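Glutamate receptor 1 (Adineta vaga, PDB 4IO2) binds L-glutamate in the ligand-binding domain described here and probably opens a membrane ion channel in response. Local coordinates at residues Tyr157-Arg162 with Tyr166-Ala171; Gly126-Asn131 with Ile174-Met179; Thr183-Thr188 with Leu195-Glu200. All coordinates share one frame; numbering follows the deposited sequence.

Contact 1: residues Tyr157-Arg162 with Tyr166-Ala171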
loop_
_atom_site.group_PDB
_atom_site.type_symbol
_atom_site.label_atom_id
_atom_site.label_comp_id
_atom_site.label_asym_id
_atom_site.label_seq_id
_atom_site.Cartn_x
_atom_site.Cartn_y
_atom_site.Cartn_z
ATOM N N TYR A 157 -15.652 23.530 9.314
ATOM C CA TYR A 157 -16.748 23.232 10.264
ATOM C C TYR A 157 -16.453 21.908 10.984
ATOM O O TYR A 157 -16.327 20.882 10.330
ATOM C CB TYR A 157 -18.087 23.088 9.496
ATOM C CG TYR A 157 -19.283 22.950 10.400
ATOM C CD1 TYR A 157 -19.734 21.712 10.798
ATOM C CD2 TYR A 157 -20.018 24.061 10.786
ATOM C CE1 TYR A 157 -20.819 21.572 11.620
ATOM C CE2 TYR A 157 -21.117 23.929 11.624
ATOM C CZ TYR A 157 -21.525 22.692 12.006
ATOM O OH TYR A 157 -22.632 22.574 12.808
ATOM N N PRO A 158 -16.365 21.944 12.333
ATOM C CA PRO A 158 -15.882 20.724 13.046
ATOM C C PRO A 158 -16.983 19.670 13.215
ATOM O O PRO A 158 -18.123 20.010 13.537
ATOM C CB PRO A 158 -15.438 21.276 14.392
ATOM C CG PRO A 158 -16.393 22.531 14.589
ATOM C CD PRO A 158 -16.529 23.129 13.211
ATOM N N LEU A 159 -16.657 18.402 12.996
ATOM C CA LEU A 159 -17.624 17.297 13.151
ATOM C C LEU A 159 -17.077 16.278 14.154
ATOM O O LEU A 159 -15.889 15.935 14.111
ATOM C CB LEU A 159 -17.886 16.616 11.825
ATOM C CG LEU A 159 -18.386 17.533 10.687
ATOM C CD1 LEU A 159 -18.145 16.845 9.313
ATOM C CD2 LEU A 159 -19.835 17.931 10.940
ATOM N N LYS A 160 -17.959 15.794 15.022
ATOM C CA LYS A 160 -17.571 14.859 16.071
ATOM C C LYS A 160 -17.738 13.383 15.694
ATOM O O LYS A 160 -17.286 12.492 16.409
ATOM C CB LYS A 160 -18.391 15.121 17.328
ATOM C CG LYS A 160 -18.182 16.502 17.910
ATOM C CD LYS A 160 -18.994 16.722 19.185
ATOM C CE LYS A 160 -18.660 18.075 19.825
ATOM N NZ LYS A 160 -19.314 18.275 21.135
ATOM N N SER A 161 -18.388 13.119 14.573
ATOM C CA SER A 161 -18.752 11.736 14.213
ATOM C C SER A 161 -19.232 11.648 12.789
ATOM O O SER A 161 -19.510 12.677 12.178
ATOM C CB SER A 161 -19.891 11.247 15.091
ATOM O OG SER A 161 -21.065 11.991 14.796
ATOM N N ARG A 162 -19.270 10.427 12.242
ATOM C CA ARG A 162 -19.905 10.227 10.954
ATOM C C ARG A 162 -21.366 10.690 10.952
ATOM O O ARG A 162 -21.821 11.336 10.017
ATOM C CB ARG A 162 -19.792 8.771 10.528
ATOM C CG ARG A 162 -18.372 8.376 10.187
ATOM C CD ARG A 162 -18.313 6.963 9.639
ATOM N NE ARG A 162 -16.941 6.536 9.372
ATOM C CZ ARG A 162 -16.110 5.955 10.234
ATOM N NH1 ARG A 162 -16.477 5.635 11.458
ATOM N NH2 ARG A 162 -14.887 5.688 9.825
ATOM N N TYR A 166 -23.154 13.190 8.256
ATOM C CA TYR A 166 -24.322 12.910 7.405
ATOM C C TYR A 166 -25.432 13.922 7.681
ATOM O O TYR A 166 -26.007 14.519 6.756
ATOM C CB TYR A 166 -24.856 11.480 7.630
ATOM C CG TYR A 166 -23.836 10.367 7.513
ATOM C CD1 TYR A 166 -22.888 10.352 6.491
ATOM C CD2 TYR A 166 -23.789 9.352 8.448
ATOM C CE1 TYR A 166 -21.978 9.328 6.384
ATOM C CE2 TYR A 166 -22.872 8.317 8.348
ATOM C CZ TYR A 166 -21.956 8.320 7.332
ATOM O OH TYR A 166 -21.028 7.309 7.254
ATOM N N ASP A 167 -25.721 14.135 8.956
ATOM C CA ASP A 167 -26.820 15.035 9.335
ATOM C C ASP A 167 -26.561 16.483 8.898
ATOM O O ASP A 167 -27.485 17.192 8.479
ATOM C CB ASP A 167 -27.038 14.982 10.836
ATOM C CG ASP A 167 -27.565 13.632 11.305
ATOM O OD1 ASP A 167 -27.949 12.813 10.463
ATOM O OD2 ASP A 167 -27.589 13.380 12.523
ATOM N N SER A 168 -25.320 16.933 8.962
ATOM C CA SER A 168 -25.014 18.309 8.607
ATOM C C SER A 168 -25.118 18.539 7.095
ATOM O O SER A 168 -25.518 19.599 6.652
ATOM C CB SER A 168 -23.620 18.685 9.099
ATOM O OG SER A 168 -23.575 18.645 10.505
ATOM N N LEU A 169 -24.724 17.539 6.311
ATOM C CA LEU A 169 -24.950 17.598 4.886
ATOM C C LEU A 169 -26.443 17.612 4.587
ATOM O O LEU A 169 -26.912 18.469 3.845
ATOM C CB LEU A 169 -24.306 16.389 4.223
ATOM C CG LEU A 169 -22.795 16.537 4.033
ATOM C CD1 LEU A 169 -22.203 15.171 3.684
ATOM C CD2 LEU A 169 -22.476 17.588 2.975
ATOM N N LEU A 170 -27.190 16.700 5.174
ATOM C CA LEU A 170 -28.614 16.612 4.827
ATOM C C LEU A 170 -29.371 17.842 5.301
ATOM O O LEU A 170 -30.425 18.148 4.741
ATOM C CB LEU A 170 -29.209 15.355 5.431
ATOM C CG LEU A 170 -28.714 14.066 4.792
ATOM C CD1 LEU A 170 -29.217 12.905 5.607
ATOM C CD2 LEU A 170 -29.162 13.895 3.333
ATOM N N ALA A 171 -28.859 18.574 6.284
ATOM C CA ALA A 171 -29.544 19.747 6.824
ATOM C C ALA A 171 -29.087 21.036 6.175
ATOM O O ALA A 171 -29.632 22.099 6.486
ATOM C CB ALA A 171 -29.364 19.825 8.326
HETATM O O HOH W 1 -23.793 20.123 12.938
#

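Contact 2: residues Gly126-Asn131 with Ile174-Met179. With GLU (glutamic acid), chain E.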
loop_
_atom_site.group_PDB
_atom_site.type_symbol
_atom_site.label_atom_id
_atom_site.label_comp_id
_atom_site.label_asym_id
_atom_site.label_seq_id
_atom_site.Cartn_x
_atom_site.Cartn_y
_atom_site.Cartn_z
ATOM N N GLY A 126 -12.240 28.600 -3.404
ATOM C CA GLY A 126 -13.120 29.415 -2.596
ATOM C C GLY A 126 -14.550 29.482 -3.115
ATOM O O GLY A 126 -15.251 30.430 -2.780
ATOM N N LYS A 127 -15.001 28.510 -3.919
ATOM C CA LYS A 127 -16.414 28.450 -4.302
ATOM C C LYS A 127 -17.244 28.165 -3.062
ATOM O O LYS A 127 -18.416 28.546 -2.978
ATOM C CB LYS A 127 -16.688 27.354 -5.351
ATOM C CG LYS A 127 -18.154 27.344 -5.874
ATOM C CD LYS A 127 -18.414 26.296 -6.970
ATOM C CE LYS A 127 -19.784 26.516 -7.665
ATOM N NZ LYS A 127 -20.072 25.543 -8.774
ATOM N N ILE A 128 -16.615 27.478 -2.114
ATOM C CA ILE A 128 -17.218 27.068 -0.852
ATOM C C ILE A 128 -16.429 27.807 0.225
ATOM O O ILE A 128 -15.205 27.656 0.288
ATOM C CB ILE A 128 -17.039 25.530 -0.612
ATOM C CG1 ILE A 128 -17.559 24.735 -1.809
ATOM C CG2 ILE A 128 -17.752 25.101 0.660
ATOM C CD1 ILE A 128 -17.602 23.251 -1.567
ATOM N N PRO A 129 -17.114 28.614 1.065
ATOM C CA PRO A 129 -16.382 29.188 2.205
ATOM C C PRO A 129 -15.804 28.062 3.047
ATOM O O PRO A 129 -16.352 26.970 3.017
ATOM C CB PRO A 129 -17.476 29.909 3.005
ATOM C CG PRO A 129 -18.645 30.062 2.049
ATOM C CD PRO A 129 -18.562 28.885 1.132
ATOM N N TYR A 130 -14.730 28.327 3.778
ATOM C CA TYR A 130 -14.109 27.320 4.645
ATOM C C TYR A 130 -15.101 26.686 5.605
ATOM O O TYR A 130 -15.052 25.453 5.819
ATOM C CB TYR A 130 -12.994 27.948 5.458
ATOM C CG TYR A 130 -11.866 28.526 4.632
ATOM C CD1 TYR A 130 -11.111 27.732 3.788
ATOM C CD2 TYR A 130 -11.590 29.893 4.672
ATOM C CE1 TYR A 130 -10.068 28.259 3.046
ATOM C CE2 TYR A 130 -10.539 30.436 3.932
ATOM C CZ TYR A 130 -9.792 29.600 3.110
ATOM O OH TYR A 130 -8.749 30.095 2.356
ATOM N N ASN A 131 -15.985 27.483 6.200
ATOM C CA ASN A 131 -16.958 26.947 7.148
ATOM C C ASN A 131 -18.105 26.117 6.545
ATOM O O ASN A 131 -19.008 25.634 7.271
ATOM C CB ASN A 131 -17.579 27.998 7.971
ATOM C CG ASN A 131 -18.142 27.452 9.255
ATOM O OD1 ASN A 131 -17.515 26.678 9.940
ATOM N ND2 ASN A 131 -19.271 27.942 9.627
ATOM N N ILE A 174 -23.409 22.142 5.937
ATOM C CA ILE A 174 -22.188 22.111 5.142
ATOM C C ILE A 174 -22.498 21.641 3.731
ATOM O O ILE A 174 -23.561 21.034 3.478
ATOM C CB ILE A 174 -21.121 21.173 5.801
ATOM C CG1 ILE A 174 -21.692 19.754 6.011
ATOM C CG2 ILE A 174 -20.669 21.793 7.110
ATOM C CD1 ILE A 174 -20.645 18.754 6.634
ATOM N N ASP A 175 -21.600 21.920 2.806
ATOM C CA ASP A 175 -21.778 21.461 1.423
ATOM C C ASP A 175 -20.958 20.229 1.102
ATOM O O ASP A 175 -21.330 19.480 0.200
ATOM C CB ASP A 175 -21.420 22.589 0.442
ATOM C CG ASP A 175 -22.380 23.768 0.519
ATOM O OD1 ASP A 175 -23.601 23.526 0.672
ATOM O OD2 ASP A 175 -21.850 24.903 0.515
ATOM N N VAL A 176 -19.829 20.019 1.798
ATOM C CA VAL A 176 -18.962 18.882 1.516
ATOM C C VAL A 176 -18.333 18.402 2.809
ATOM O O VAL A 176 -18.197 19.140 3.784
ATOM C CB VAL A 176 -17.835 19.214 0.515
ATOM C CG1 VAL A 176 -18.372 19.590 -0.845
ATOM C CG2 VAL A 176 -16.944 20.342 1.071
ATOM N N SER A 177 -17.928 17.134 2.813
ATOM C CA SER A 177 -16.924 16.645 3.766
ATOM C C SER A 177 -16.007 15.676 3.019
ATOM O O SER A 177 -16.129 15.521 1.790
ATOM C CB SER A 177 -17.597 15.967 4.958
ATOM O OG SER A 177 -16.643 15.688 5.998
ATOM N N PHE A 178 -15.038 15.073 3.739
ATOM C CA PHE A 178 -14.117 14.088 3.170
ATOM C C PHE A 178 -14.398 12.768 3.870
ATOM O O PHE A 178 -14.740 12.742 5.065
ATOM C CB PHE A 178 -12.656 14.427 3.516
ATOM C CG PHE A 178 -12.133 15.741 2.981
ATOM C CD1 PHE A 178 -12.757 16.399 1.944
ATOM C CD2 PHE A 178 -10.985 16.303 3.533
ATOM C CE1 PHE A 178 -12.255 17.597 1.474
ATOM C CE2 PHE A 178 -10.465 17.475 3.051
ATOM C CZ PHE A 178 -11.114 18.128 2.024
ATOM N N MET A 179 -14.230 11.681 3.148
ATOM C CA MET A 179 -14.457 10.340 3.698
ATOM C C MET A 179 -13.634 9.328 2.935
ATOM O O MET A 179 -13.455 9.438 1.736
ATOM C CB MET A 179 -15.934 10.015 3.651
ATOM C CG MET A 179 -16.285 8.744 4.358
ATOM S SD MET A 179 -18.117 8.535 4.399
ATOM C CE MET A 179 -18.225 7.017 5.378
HETATM N N GLU E . -9.191 6.270 8.197
HETATM C CA GLU E . -9.426 7.555 8.862
HETATM C C GLU E . -8.362 7.799 9.929
HETATM O O GLU E . -7.629 6.841 10.288
HETATM C CB GLU E . -10.813 7.639 9.507
HETATM C CG GLU E . -12.008 7.419 8.573
HETATM C CD GLU E . -12.267 8.530 7.556
HETATM O OE1 GLU E . -11.608 9.565 7.635
HETATM O OE2 GLU E . -13.199 8.373 6.723
HETATM O OXT GLU E . -8.244 8.953 10.404
HETATM O O HOH W 2 -20.586 27.279 -0.662
#

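Contact 3: residues Thr183-Thr188 with Leu195-Glu200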
loop_
_atom_site.group_PDB
_atom_site.type_symbol
_atom_site.label_atom_id
_atom_site.label_comp_id
_atom_site.label_asym_id
_atom_site.label_seq_id
_atom_site.Cartn_x
_atom_site.Cartn_y
_atom_site.Cartn_z
ATOM N N THR A 183 -15.542 2.973 2.825
ATOM C CA THR A 183 -16.746 3.219 3.612
ATOM C C THR A 183 -17.664 4.290 2.955
ATOM O O THR A 183 -18.888 4.214 3.105
ATOM C CB THR A 183 -16.403 3.609 5.073
ATOM O OG1 THR A 183 -15.453 4.702 5.084
ATOM C CG2 THR A 183 -15.860 2.386 5.842
ATOM N N ALA A 184 -17.092 5.273 2.246
ATOM C CA ALA A 184 -17.914 6.297 1.577
ATOM C C ALA A 184 -18.785 5.617 0.515
ATOM O O ALA A 184 -19.971 5.911 0.396
ATOM C CB ALA A 184 -17.022 7.349 0.910
ATOM N N GLU A 185 -18.188 4.709 -0.258
ATOM C CA GLU A 185 -18.956 3.970 -1.266
ATOM C C GLU A 185 -20.018 3.121 -0.562
ATOM O O GLU A 185 -21.168 3.058 -0.991
ATOM C CB GLU A 185 -18.031 3.036 -2.038
ATOM C CG GLU A 185 -17.160 3.732 -3.070
ATOM C CD GLU A 185 -16.118 2.790 -3.711
ATOM O OE1 GLU A 185 -15.974 1.599 -3.276
ATOM O OE2 GLU A 185 -15.445 3.230 -4.682
ATOM N N TYR A 186 -19.639 2.408 0.492
ATOM C CA TYR A 186 -20.596 1.552 1.162
ATOM C C TYR A 186 -21.811 2.351 1.634
ATOM O O TYR A 186 -22.960 1.943 1.414
ATOM C CB TYR A 186 -19.937 0.820 2.333
ATOM C CG TYR A 186 -20.898 -0.082 3.061
ATOM C CD1 TYR A 186 -21.177 -1.365 2.603
ATOM C CD2 TYR A 186 -21.528 0.347 4.207
ATOM C CE1 TYR A 186 -22.102 -2.175 3.268
ATOM C CE2 TYR A 186 -22.452 -0.435 4.859
ATOM C CZ TYR A 186 -22.734 -1.682 4.405
ATOM O OH TYR A 186 -23.657 -2.450 5.115
ATOM N N VAL A 187 -21.571 3.437 2.347
ATOM C CA VAL A 187 -22.643 4.188 2.970
ATOM C C VAL A 187 -23.531 4.855 1.928
ATOM O O VAL A 187 -24.760 4.842 2.036
ATOM C CB VAL A 187 -22.049 5.180 3.975
ATOM C CG1 VAL A 187 -23.060 6.215 4.363
ATOM C CG2 VAL A 187 -21.490 4.384 5.201
ATOM N N THR A 188 -22.915 5.425 0.910
ATOM C CA THR A 188 -23.718 6.091 -0.130
ATOM C C THR A 188 -24.424 5.088 -1.051
ATOM O O THR A 188 -25.421 5.442 -1.683
ATOM C CB THR A 188 -22.881 7.102 -0.984
ATOM O OG1 THR A 188 -21.772 6.450 -1.623
ATOM C CG2 THR A 188 -22.379 8.256 -0.097
ATOM N N LEU A 195 -27.011 10.956 -0.584
ATOM C CA LEU A 195 -25.661 11.513 -0.518
ATOM C C LEU A 195 -24.877 10.851 -1.642
ATOM O O LEU A 195 -25.255 9.775 -2.084
ATOM C CB LEU A 195 -24.989 11.217 0.848
ATOM C CG LEU A 195 -25.651 11.881 2.045
ATOM C CD1 LEU A 195 -24.891 11.593 3.325
ATOM C CD2 LEU A 195 -25.791 13.393 1.898
ATOM N N THR A 196 -23.779 11.467 -2.070
ATOM C CA THR A 196 -22.973 10.960 -3.182
ATOM C C THR A 196 -21.511 11.427 -3.075
ATOM O O THR A 196 -21.171 12.241 -2.209
ATOM C CB THR A 196 -23.585 11.366 -4.548
ATOM O OG1 THR A 196 -23.025 10.544 -5.590
ATOM C CG2 THR A 196 -23.375 12.856 -4.845
ATOM N N LEU A 197 -20.664 10.902 -3.962
ATOM C CA LEU A 197 -19.248 11.230 -4.005
ATOM C C LEU A 197 -18.957 11.974 -5.280
ATOM O O LEU A 197 -19.646 11.766 -6.285
ATOM C CB LEU A 197 -18.416 9.936 -3.961
ATOM C CG LEU A 197 -18.836 8.945 -2.852
ATOM C CD1 LEU A 197 -17.995 7.700 -2.890
ATOM C CD2 LEU A 197 -18.720 9.607 -1.498
ATOM N N VAL A 198 -17.941 12.828 -5.265
ATOM C CA VAL A 198 -17.553 13.604 -6.444
ATOM C C VAL A 198 -16.044 13.826 -6.493
ATOM O O VAL A 198 -15.380 13.875 -5.458
ATOM C CB VAL A 198 -18.308 14.984 -6.497
ATOM C CG1 VAL A 198 -17.786 15.960 -5.422
ATOM C CG2 VAL A 198 -18.263 15.624 -7.919
ATOM N N GLY A 199 -15.514 13.977 -7.703
ATOM C CA GLY A 199 -14.127 14.348 -7.875
ATOM C C GLY A 199 -13.195 13.152 -7.932
ATOM O O GLY A 199 -13.575 12.007 -7.697
ATOM N N GLU A 200 -11.930 13.429 -8.226
ATOM C CA GLU A 200 -10.920 12.386 -8.192
ATOM C C GLU A 200 -10.619 11.999 -6.761
ATOM O O GLU A 200 -10.780 12.772 -5.823
ATOM C CB GLU A 200 -9.642 12.878 -8.855
ATOM C CG GLU A 200 -9.806 13.273 -10.316
ATOM C CD GLU A 200 -8.556 13.913 -10.861
ATOM O OE1 GLU A 200 -7.478 13.702 -10.251
ATOM O OE2 GLU A 200 -8.652 14.632 -11.887
HETATM O O HOH W 3 -25.973 7.548 -3.308
#

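Contact 1: residues Tyr157-Arg162 with Tyr166-Ala171
Arg162 and Tyr166 sit one helical turn apart at the start of helix 162-170, and their side chains run alongside each other in the same direction. Their backbones share the first-turn bond, Tyr166 N to Arg162 O at 2.9 Å. Arg162 O also lies over one face of the Tyr166 ring, 3.2 Å from Tyr166 CD2. At the far end the Tyr166 hydroxyl meets the Arg162 aliphatic chain, OH to CD being 3.6 Å. With its chain extended from CG to NE (chi3 -177°), Arg162 carries its guanidinium beyond the ring to hydrogen-bond Tyr67. A leucine in place of Tyr166 loses the ring and hydroxyl and would probably leave a gap beside the Arg162 carbonyl and aliphatic stem. Ser168, half a turn on, faces the strand: its OG is 3.8 Å from Leu159 CD2. One water joins it to Tyr157, donating to Ser168 OG at 2.9 Å and lying 2.7 Å from Tyr157 OH; the same OG also bonds Glu164 O. Ser161 caps the helix by bonding Glu164 N. A strand followed, after a two-residue turn, by a helix whose first residue enters the ligand pocket belongs to the second lobe (D2) of this periplasmic-binding-protein-like clamshell.

Contact 2: residues Gly126-Asn131 with Ile174-Met179
Ile128 reaches across to Val176, joining the loop between helix 120-125 and strand 134-136, in the second lobe (D2) of the bilobed, periplasmic-binding-protein-like domain, to the approach of strand 177-180. The apolar part of the contact is small. Ile128 CD1 rests against both Val176 methyls, 3.8 Å from CG1 and slightly farther from CG2, with the side chains set obliquely to each other. Ile128 can reach so far because its branch from CG1 is stretched out, with CD1 anti to CA (chi2 -172°). Leu123 of helix 120-125 touches both residues and extends the same apolar patch. At the other end of the loop, the Asn131 carbonyl O comes 4.2 Å from Ile174 CG2, while the longer arm of Ile174 turns off toward helix 162-170.

Charge and water make up the polar part. Asp175 and Ile128 run antiparallel alongside one another, Asp175 OD2 4.1 Å from Ile128 CG2. Each carboxylate oxygen of Asp175 has an arginine: OD2 forms a salt bridge with Arg132 NE and OD1 with Arg112 NH2, which probably fixes the rotation of the group. A water donates to Asp175 OD2 at 2.9 Å and, weakly, to Lys127 O at 3.4 Å, linking the loop to the aspartate.

The strand end belongs to the glutamate site, where Arg136, Ala140 and Asp180 are among the residues hydrogen-bonded to the ligand. Met179 approaches the ligand by packing: its CA stands 3.8 Å from OE2 of the bound glutamic acid, and its CG 3.9 Å from that same oxygen.

Contact 3: residues Thr183-Thr188 with Leu195-Glu200
Helix 183-188 and strand 195-198 run in roughly opposite directions, 146° between their axes, with a closest approach of 8.3 Å. They converge toward the C-terminal end of the helix segment: Thr188 CA comes within 5.8 Å of Leu195 CA, whereas Ala184 CA and Leu197 CA are 7.6 Å apart. This is a helix packed on an antiparallel-sheet strand, paired with 103-112, in the second lobe of the periplasmic-binding-protein-like domain.

Leu197 carries most of the strand's share. Its CB points at the helix, and both its methyls press on the Ala184 methyl, Leu197 CD2 to Ala184 CB being 3.7 Å. CD1 also brushes the backbone N and the CG of Glu185, whose chain crosses the leucine at about a right angle on its way outward. Leu110 and Arg108 of strand 103-112 touch Leu197 as well.

Thr188 fills the narrower end. Its CB rests 3.7 Å from Leu195 O, and its CG2 methyl, anti to the threonine carbonyl carbon, looks onto the strand backbone there. The hydroxyl is turned back between the backbone N and the carbonyl carbon (chi1 58°), from where OG1 donates to Ala184 O at 2.8 Å. Ala184 O is thus gripped twice, since Thr188 N reaches it from the other face of the carbonyl plane. A water lies 2.7 Å from Thr188 O and near Leu195 O too.

The side-chain atoms that meet the strand are therefore mostly carbon, and the buried threonine hydroxyl spends its proton inside its own helix. This lets OG1 sit 4.0 Å from Leu197 CG without needing a polar partner from the strand, so the two elements are held together mainly by apolar contact, with a water near both carbonyls at the end where they are closest.

Overall arrangement
Following the chain from its N terminus, the first of these segments is the loop 126-131, which waits for 174-179 to close contact 2. Inside that long loop lies contact 1, a local closure of strand 157-159 on helix 162-170. Contact 3 follows in series: strand 177-180 leads directly into helix 181-190, which packs on strand 195-198. None of the three cross. Tyr166 is the meeting point, touching Met179 of contact 2 as well as Val187 and Leu195 of contact 3, while Met179 also packs on Ala184. Strands 177-180 and 195-198 both pair with strand 103-112, so the set ties loop 126-131, strand 157-159 of the small parallel sheet, and helices 162-170 and 181-190 to the antiparallel sheet beside the glutamate site.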